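Local coordinates for protein 4'-phospho-dehydrooxetanocin synthase (PDB 5UL3) that catalyses the oxidative ring contraction of dAMP to an oxetane aldehyde in oxetanocin A biosynthesis, using cobalamin, a [4Fe-4S] cluster and S-adenosylmethionine, at residues A[603-614]-A[720-728]. Residues are numbered along the deposited sequence; the frame is centred on the assembly and turned at random.
Sequences SNFGVMYTIKSL and RLHNTLKRW
Val607 and Leu721 interlock as reciprocal knobs into holes between helix segments 603-614 and 720-728, which run nearly antiparallel (159° between their directions) and whose axes come within 8.7 Å at closest approach. Val607 is received by Leu721, Thr724, Leu725 and Trp728; Leu721, in turn, by Val607, Thr610, Ile611 and Leu614. Followed outward, Val607 first brings CB near the hydroxyl of Thr724. Its two methyls then part: CG2 lies against the backbone of the facing helix, 3.3 Å from Thr724 O, and also meets Trp728 CB, whereas CG1, anti to the backbone N, extends to Leu725 CD2 at 4.0 Å, the two side chains crossing at about a right angle. The nearest pair of CA atoms across the contact, Val607 and Thr724 at 5.3 Å, lies here.

Thr610 turns its hydroxyl back to its own helix: OG1 donates to Gly606 O at 2.7 Å, approaching from the face of that carbonyl opposite to Thr610 N. This fixes the rotation about CA-CB and presents CG2 to Leu721 N and Arg720 CG. Thr724 also bonds back to its own helix, OG1 donating to Arg720 O at 3.0 Å, though with a different chi1.

At the end of the interface near Ser603, Trp728 NE1 donates to Asn604 OD1 (3.0 Å, N-H...O angle 150°); the oxygen meets the indole at its edge, with amide and ring planes only 21° apart. Helix 683-709 touches Val607, Asn604 and Trp728 through Met697 and Leu701, which places the pair within the C-terminal helix bundle, away from the annotated cofactor sites. The chemistry is therefore mainly apolar: both threonine hydroxyls are satisfied within their own helices, and between the two helices the indole-amide bond of Trp728 and Asn604 supplies the directional polar pairing.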
loop_
_atom_site.group_PDB
_atom_site.type_symbol
_atom_site.label_atom_id
_atom_site.label_comp_id
_atom_site.label_asym_id
_atom_site.label_seq_id
_atom_site.Cartn_x
_atom_site.Cartn_y
_atom_site.Cartn_z
ATOM N N SER A 603 -13.049 1.920 23.846
ATOM C CA SER A 603 -13.186 2.717 25.062
ATOM C C SER A 603 -12.068 3.739 25.235
ATOM O O SER A 603 -12.245 4.718 25.972
ATOM C CB SER A 603 -13.232 1.795 26.286
ATOM O OG SER A 603 -11.973 1.177 26.541
ATOM N N ASN A 604 -10.925 3.532 24.592
ATOM C CA ASN A 604 -9.781 4.428 24.710
ATOM C C ASN A 604 -9.542 5.240 23.455
ATOM O O ASN A 604 -8.621 6.065 23.437
ATOM C CB ASN A 604 -8.513 3.635 25.025
ATOM C CG ASN A 604 -8.600 2.913 26.340
ATOM O OD1 ASN A 604 -9.080 3.466 27.323
ATOM N ND2 ASN A 604 -8.139 1.670 26.369
ATOM N N PHE A 605 -10.343 5.021 22.412
ATOM C CA PHE A 605 -9.994 5.527 21.091
ATOM C C PHE A 605 -9.953 7.050 21.066
ATOM O O PHE A 605 -9.015 7.643 20.523
ATOM C CB PHE A 605 -10.980 5.013 20.045
ATOM C CG PHE A 605 -10.671 5.511 18.670
ATOM C CD1 PHE A 605 -9.770 4.831 17.873
ATOM C CD2 PHE A 605 -11.228 6.687 18.199
ATOM C CE1 PHE A 605 -9.454 5.305 16.610
ATOM C CE2 PHE A 605 -10.919 7.162 16.941
ATOM C CZ PHE A 605 -10.030 6.469 16.150
ATOM N N GLY A 606 -10.969 7.699 21.636
ATOM C CA GLY A 606 -11.055 9.152 21.519
ATOM C C GLY A 606 -9.892 9.858 22.187
ATOM O O GLY A 606 -9.258 10.743 21.597
ATOM N N VAL A 607 -9.587 9.468 23.425
ATOM C CA VAL A 607 -8.494 10.090 24.165
ATOM C C VAL A 607 -7.151 9.761 23.517
ATOM O O VAL A 607 -6.299 10.639 23.344
ATOM C CB VAL A 607 -8.530 9.657 25.643
ATOM C CG1 VAL A 607 -7.347 10.220 26.387
ATOM C CG2 VAL A 607 -9.816 10.110 26.305
ATOM N N MET A 608 -6.929 8.493 23.152
ATOM C CA MET A 608 -5.641 8.151 22.548
ATOM C C MET A 608 -5.483 8.748 21.152
ATOM O O MET A 608 -4.366 9.134 20.764
ATOM C CB MET A 608 -5.449 6.635 22.511
ATOM C CG MET A 608 -5.298 6.019 23.894
ATOM S SD MET A 608 -4.249 6.940 25.047
ATOM C CE MET A 608 -2.703 7.030 24.127
ATOM N N TYR A 609 -6.569 8.847 20.382
ATOM C CA TYR A 609 -6.480 9.557 19.110
ATOM C C TYR A 609 -6.079 11.010 19.333
ATOM O O TYR A 609 -5.253 11.562 18.594
ATOM C CB TYR A 609 -7.814 9.483 18.367
ATOM C CG TYR A 609 -7.871 10.286 17.080
ATOM C CD1 TYR A 609 -7.513 9.712 15.867
ATOM C CD2 TYR A 609 -8.298 11.610 17.078
ATOM C CE1 TYR A 609 -7.572 10.439 14.686
ATOM C CE2 TYR A 609 -8.360 12.342 15.905
ATOM C CZ TYR A 609 -7.998 11.752 14.713
ATOM O OH TYR A 609 -8.058 12.476 13.543
ATOM N N THR A 610 -6.652 11.643 20.353
ATOM C CA THR A 610 -6.343 13.046 20.624
ATOM C C THR A 610 -4.883 13.224 21.036
ATOM O O THR A 610 -4.202 14.139 20.558
ATOM C CB THR A 610 -7.279 13.575 21.705
ATOM O OG1 THR A 610 -8.633 13.390 21.280
ATOM C CG2 THR A 610 -7.023 15.073 21.960
ATOM N N ILE A 611 -4.391 12.358 21.924
ATOM C CA ILE A 611 -2.988 12.395 22.335
ATOM C C ILE A 611 -2.078 12.225 21.127
ATOM O O ILE A 611 -1.079 12.939 20.969
ATOM C CB ILE A 611 -2.732 11.317 23.399
ATOM C CG1 ILE A 611 -3.357 11.751 24.737
ATOM C CG2 ILE A 611 -1.228 10.994 23.528
ATOM C CD1 ILE A 611 -3.431 10.653 25.760
ATOM N N LYS A 612 -2.419 11.287 20.247
ATOM C CA LYS A 612 -1.607 11.070 19.053
ATOM C C LYS A 612 -1.633 12.291 18.141
ATOM O O LYS A 612 -0.602 12.678 17.574
ATOM C CB LYS A 612 -2.110 9.822 18.321
ATOM C CG LYS A 612 -1.108 9.128 17.414
ATOM C CD LYS A 612 -1.432 7.621 17.355
ATOM C CE LYS A 612 -2.932 7.353 17.592
ATOM N NZ LYS A 612 -3.327 5.907 17.540
ATOM N N SER A 613 -2.808 12.905 17.986
ATOM C CA SER A 613 -2.943 14.103 17.163
ATOM C C SER A 613 -2.133 15.267 17.729
ATOM O O SER A 613 -1.477 15.998 16.977
ATOM C CB SER A 613 -4.417 14.490 17.050
ATOM O OG SER A 613 -4.580 15.707 16.349
ATOM N N LEU A 614 -2.181 15.468 19.049
ATOM C CA LEU A 614 -1.382 16.527 19.663
ATOM C C LEU A 614 0.105 16.245 19.520
ATOM O O LEU A 614 0.901 17.175 19.341
ATOM C CB LEU A 614 -1.745 16.680 21.143
ATOM C CG LEU A 614 -3.150 17.206 21.409
ATOM C CD1 LEU A 614 -3.493 17.037 22.876
ATOM C CD2 LEU A 614 -3.248 18.676 21.010
ATOM N N ARG A 720 -9.978 19.572 22.708
ATOM C CA ARG A 720 -10.293 18.173 22.440
ATOM C C ARG A 720 -9.789 17.249 23.548
ATOM O O ARG A 720 -10.491 16.303 23.936
ATOM C CB ARG A 720 -9.714 17.762 21.085
ATOM C CG ARG A 720 -10.076 16.341 20.651
ATOM C CD ARG A 720 -11.522 16.244 20.194
ATOM N NE ARG A 720 -11.773 17.062 19.009
ATOM C CZ ARG A 720 -11.625 16.631 17.760
ATOM N NH1 ARG A 720 -11.225 15.387 17.528
ATOM N NH2 ARG A 720 -11.877 17.445 16.741
ATOM N N LEU A 721 -8.578 17.485 24.071
ATOM C CA LEU A 721 -8.091 16.607 25.130
ATOM C C LEU A 721 -8.913 16.783 26.403
ATOM O O LEU A 721 -9.276 15.797 27.053
ATOM C CB LEU A 721 -6.604 16.845 25.408
ATOM C CG LEU A 721 -5.966 15.824 26.361
ATOM C CD1 LEU A 721 -6.121 14.390 25.851
ATOM C CD2 LEU A 721 -4.477 16.110 26.614
ATOM N N HIS A 722 -9.220 18.024 26.775
ATOM C CA HIS A 722 -10.111 18.237 27.913
ATOM C C HIS A 722 -11.434 17.505 27.713
ATOM O O HIS A 722 -11.903 16.786 28.605
ATOM C CB HIS A 722 -10.364 19.729 28.126
ATOM C CG HIS A 722 -11.376 20.009 29.197
ATOM N ND1 HIS A 722 -12.691 20.322 28.918
ATOM C CD2 HIS A 722 -11.272 19.993 30.547
ATOM C CE1 HIS A 722 -13.349 20.502 30.049
ATOM N NE2 HIS A 722 -12.511 20.308 31.053
ATOM N N ASN A 723 -12.039 17.658 26.534
ATOM C CA ASN A 723 -13.358 17.069 26.298
ATOM C C ASN A 723 -13.303 15.545 26.303
ATOM O O ASN A 723 -14.158 14.894 26.912
ATOM C CB ASN A 723 -13.943 17.568 24.974
ATOM C CG ASN A 723 -14.301 19.049 25.004
ATOM O OD1 ASN A 723 -14.492 19.635 26.070
ATOM N ND2 ASN A 723 -14.399 19.655 23.826
ATOM N N THR A 724 -12.321 14.948 25.613
ATOM C CA THR A 724 -12.270 13.486 25.593
ATOM C C THR A 724 -11.886 12.908 26.953
ATOM O O THR A 724 -12.386 11.843 27.328
ATOM C CB THR A 724 -11.318 12.971 24.497
ATOM O OG1 THR A 724 -9.980 13.454 24.710
ATOM C CG2 THR A 724 -11.816 13.394 23.111
ATOM N N LEU A 725 -11.022 13.584 27.717
ATOM C CA LEU A 725 -10.729 13.107 29.068
ATOM C C LEU A 725 -11.989 13.116 29.932
ATOM O O LEU A 725 -12.296 12.129 30.615
ATOM C CB LEU A 725 -9.635 13.966 29.714
ATOM C CG LEU A 725 -8.168 13.758 29.312
ATOM C CD1 LEU A 725 -7.316 14.865 29.967
ATOM C CD2 LEU A 725 -7.696 12.391 29.745
ATOM N N LYS A 726 -12.735 14.224 29.906
ATOM C CA LYS A 726 -13.943 14.329 30.724
ATOM C C LYS A 726 -14.919 13.207 30.400
ATOM O O LYS A 726 -15.462 12.558 31.304
ATOM C CB LYS A 726 -14.607 15.693 30.503
ATOM C CG LYS A 726 -15.851 15.914 31.355
ATOM C CD LYS A 726 -16.448 17.284 31.073
ATOM C CE LYS A 726 -17.534 17.612 32.105
ATOM N NZ LYS A 726 -18.113 18.968 31.902
ATOM N N ARG A 727 -15.131 12.952 29.108
ATOM C CA ARG A 727 -15.998 11.859 28.688
ATOM C C ARG A 727 -15.449 10.509 29.135
ATOM O O ARG A 727 -16.207 9.654 29.611
ATOM C CB ARG A 727 -16.166 11.899 27.169
ATOM C CG ARG A 727 -17.213 10.948 26.624
ATOM C CD ARG A 727 -17.359 11.146 25.123
ATOM N NE ARG A 727 -17.307 12.569 24.804
ATOM C CZ ARG A 727 -18.362 13.377 24.801
ATOM N NH1 ARG A 727 -18.212 14.663 24.512
ATOM N NH2 ARG A 727 -19.569 12.898 25.085
ATOM N N TRP A 728 -14.134 10.299 28.996
ATOM C CA TRP A 728 -13.540 9.020 29.397
ATOM C C TRP A 728 -13.817 8.717 30.866
ATOM O O TRP A 728 -14.238 7.605 31.218
ATOM C CB TRP A 728 -12.030 9.014 29.136
ATOM C CG TRP A 728 -11.449 7.613 29.222
ATOM C CD1 TRP A 728 -11.247 6.745 28.183
ATOM C CD2 TRP A 728 -11.043 6.915 30.409
ATOM N NE1 TRP A 728 -10.729 5.555 28.649
ATOM C CE2 TRP A 728 -10.596 5.631 30.010
ATOM C CE3 TRP A 728 -11.007 7.248 31.767
ATOM C CZ2 TRP A 728 -10.114 4.690 30.919
ATOM C CZ3 TRP A 728 -10.533 6.309 32.669
ATOM C CH2 TRP A 728 -10.094 5.047 32.242
#